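Local coordinates for probable enoyl-CoA hydratase/isomerase (Pseudomonas aeruginosa, PDB 7BOR), which binds coenzyme A and, as a member of the crotonase family, probably acts as an enoyl-CoA isomerase, at residues P94-V99 and C114-V119. Sequence-based numbering, arbitrary orientation.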
loop_
_atom_site.group_PDB
_atom_site.type_symbol
_atom_site.label_atom_id
_atom_site.label_comp_id
_atom_site.label_asym_id
_atom_site.label_seq_id
_atom_site.Cartn_x
_atom_site.Cartn_y
_atom_site.Cartn_z
ATOM N N PRO A 94 13.200 4.551 5.612
ATOM C CA PRO A 94 12.867 3.240 5.045
ATOM C C PRO A 94 11.504 2.719 5.484
ATOM O O PRO A 94 11.183 2.660 6.676
ATOM C CB PRO A 94 14.007 2.333 5.522
ATOM C CG PRO A 94 15.164 3.201 5.640
ATOM C CD PRO A 94 14.605 4.571 6.103
ATOM N N VAL A 95 10.711 2.293 4.504
ATOM C CA VAL A 95 9.440 1.643 4.772
ATOM C C VAL A 95 9.473 0.239 4.165
ATOM O O VAL A 95 9.763 0.102 2.974
ATOM C CB VAL A 95 8.260 2.426 4.173
ATOM C CG1 VAL A 95 7.015 1.830 4.685
ATOM C CG2 VAL A 95 8.352 3.857 4.490
ATOM N N ILE A 96 9.107 -0.771 4.962
ATOM C CA ILE A 96 9.115 -2.188 4.569
ATOM C C ILE A 96 7.721 -2.776 4.736
ATOM O O ILE A 96 7.120 -2.665 5.806
ATOM C CB ILE A 96 10.136 -2.986 5.394
ATOM C CG1 ILE A 96 11.519 -2.394 5.164
ATOM C CG2 ILE A 96 10.123 -4.439 5.065
ATOM C CD1 ILE A 96 12.618 -3.067 5.976
ATOM N N ALA A 97 7.232 -3.449 3.696
ATOM C CA ALA A 97 5.993 -4.204 3.756
ATOM C C ALA A 97 6.264 -5.690 3.917
ATOM O O ALA A 97 7.202 -6.227 3.334
ATOM C CB ALA A 97 5.148 -4.020 2.491
ATOM N N ALA A 98 5.386 -6.347 4.678
ATOM C CA ALA A 98 5.403 -7.788 4.936
ATOM C C ALA A 98 3.999 -8.306 4.680
ATOM O O ALA A 98 3.082 -8.065 5.475
ATOM C CB ALA A 98 5.817 -8.096 6.367
ATOM N N VAL A 99 3.836 -9.047 3.601
ATOM C CA VAL A 99 2.531 -9.288 3.012
ATOM C C VAL A 99 2.240 -10.768 3.049
ATOM O O VAL A 99 3.006 -11.563 2.502
ATOM C CB VAL A 99 2.464 -8.763 1.559
ATOM C CG1 VAL A 99 1.069 -9.026 0.965
ATOM C CG2 VAL A 99 2.845 -7.272 1.494
ATOM N N CYS A 114 6.839 1.444 -1.049
ATOM C CA CYS A 114 7.671 0.913 0.012
ATOM C C CYS A 114 9.078 0.700 -0.528
ATOM O O CYS A 114 9.295 0.530 -1.735
ATOM C CB CYS A 114 7.076 -0.374 0.540
ATOM S SG CYS A 114 5.471 -0.217 1.419
ATOM N N ASP A 115 10.049 0.724 0.367
ATOM C CA ASP A 115 11.425 0.511 -0.078
ATOM C C ASP A 115 11.803 -0.963 -0.205
ATOM O O ASP A 115 12.665 -1.316 -1.023
ATOM C CB ASP A 115 12.330 1.248 0.869
ATOM C CG ASP A 115 11.943 2.734 0.914
ATOM O OD1 ASP A 115 12.101 3.448 -0.122
ATOM O OD2 ASP A 115 11.392 3.135 1.952
ATOM N N LEU A 116 11.201 -1.815 0.591
ATOM C CA LEU A 116 11.368 -3.247 0.442
ATOM C C LEU A 116 10.004 -3.861 0.621
ATOM O O LEU A 116 9.180 -3.364 1.382
ATOM C CB LEU A 116 12.379 -3.813 1.417
ATOM C CG LEU A 116 13.823 -3.254 1.305
ATOM C CD1 LEU A 116 14.672 -3.717 2.529
ATOM C CD2 LEU A 116 14.534 -3.619 -0.008
ATOM N N VAL A 117 9.744 -4.912 -0.139
ATOM C CA VAL A 117 8.444 -5.571 -0.106
ATOM C C VAL A 117 8.696 -7.065 -0.040
ATOM O O VAL A 117 9.351 -7.617 -0.933
ATOM C CB VAL A 117 7.604 -5.220 -1.344
ATOM C CG1 VAL A 117 6.329 -6.049 -1.405
ATOM C CG2 VAL A 117 7.237 -3.795 -1.291
ATOM N N PHE A 118 8.267 -7.703 1.054
ATOM C CA PHE A 118 8.338 -9.154 1.203
ATOM C C PHE A 118 6.943 -9.750 1.247
ATOM O O PHE A 118 6.064 -9.232 1.935
ATOM C CB PHE A 118 9.107 -9.508 2.449
ATOM C CG PHE A 118 10.467 -8.970 2.423
ATOM C CD1 PHE A 118 11.414 -9.509 1.564
ATOM C CD2 PHE A 118 10.782 -7.866 3.162
ATOM C CE1 PHE A 118 12.697 -8.950 1.513
ATOM C CE2 PHE A 118 12.021 -7.287 3.106
ATOM C CZ PHE A 118 12.992 -7.847 2.317
ATOM N N VAL A 119 6.759 -10.862 0.542
ATOM C CA VAL A 119 5.439 -11.451 0.390
ATOM C C VAL A 119 5.559 -12.941 0.591
ATOM O O VAL A 119 6.566 -13.550 0.208
ATOM C CB VAL A 119 4.817 -11.195 -1.010
ATOM C CG1 VAL A 119 4.733 -9.739 -1.336
ATOM C CG2 VAL A 119 5.647 -11.891 -2.131
#
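Asp115 reaches across to the start of the neighbouring strand and takes the backbone N-H of Val95 on OD2, 2.8 Å from N, through the anti lone pair. Asp115 CG is anti to its own carbonyl carbon, beside the backbone N (chi1 -57°), and this brings the carboxylate to the N-H of Val95. The same oxygen also meets Lys207 in a salt bridge, so the aspartate is held by a backbone N-H and a lysine. Val95 O answers with a 2.7 Å bond from Asp115 N and a weak one from Leu116 N. Ile96 and Leu116 lie side by side and point the same way, with Ile96 CD1 4.1 Å from Leu116 CD1. Ile96 CG2 meets the edge of the Phe118 ring near its plane, 3.9 Å from Phe118 CE2. Strands 95-99 and 116-119 are parallel neighbours in the central sheet of the crotonase fold, paired by bonds such as Phe118 N to Ala97 O, nearly straight at 175°. Helix 182-196 packs over Leu116 and Phe118, and its His187 meets the Phe118 ring edge-to-face. On the face that carries Ala97 and Val99, Cys114 SG, from the loop before the strand, sits 4.0 Å from Ala97 CB and also touches Val95 CG1. Further along, Val119 CG1 rests 3.8 Å from Val99 CB, and the Val99 side chain, about 11 Å from the bound coenzyme A, packs on Phe60 and Leu111.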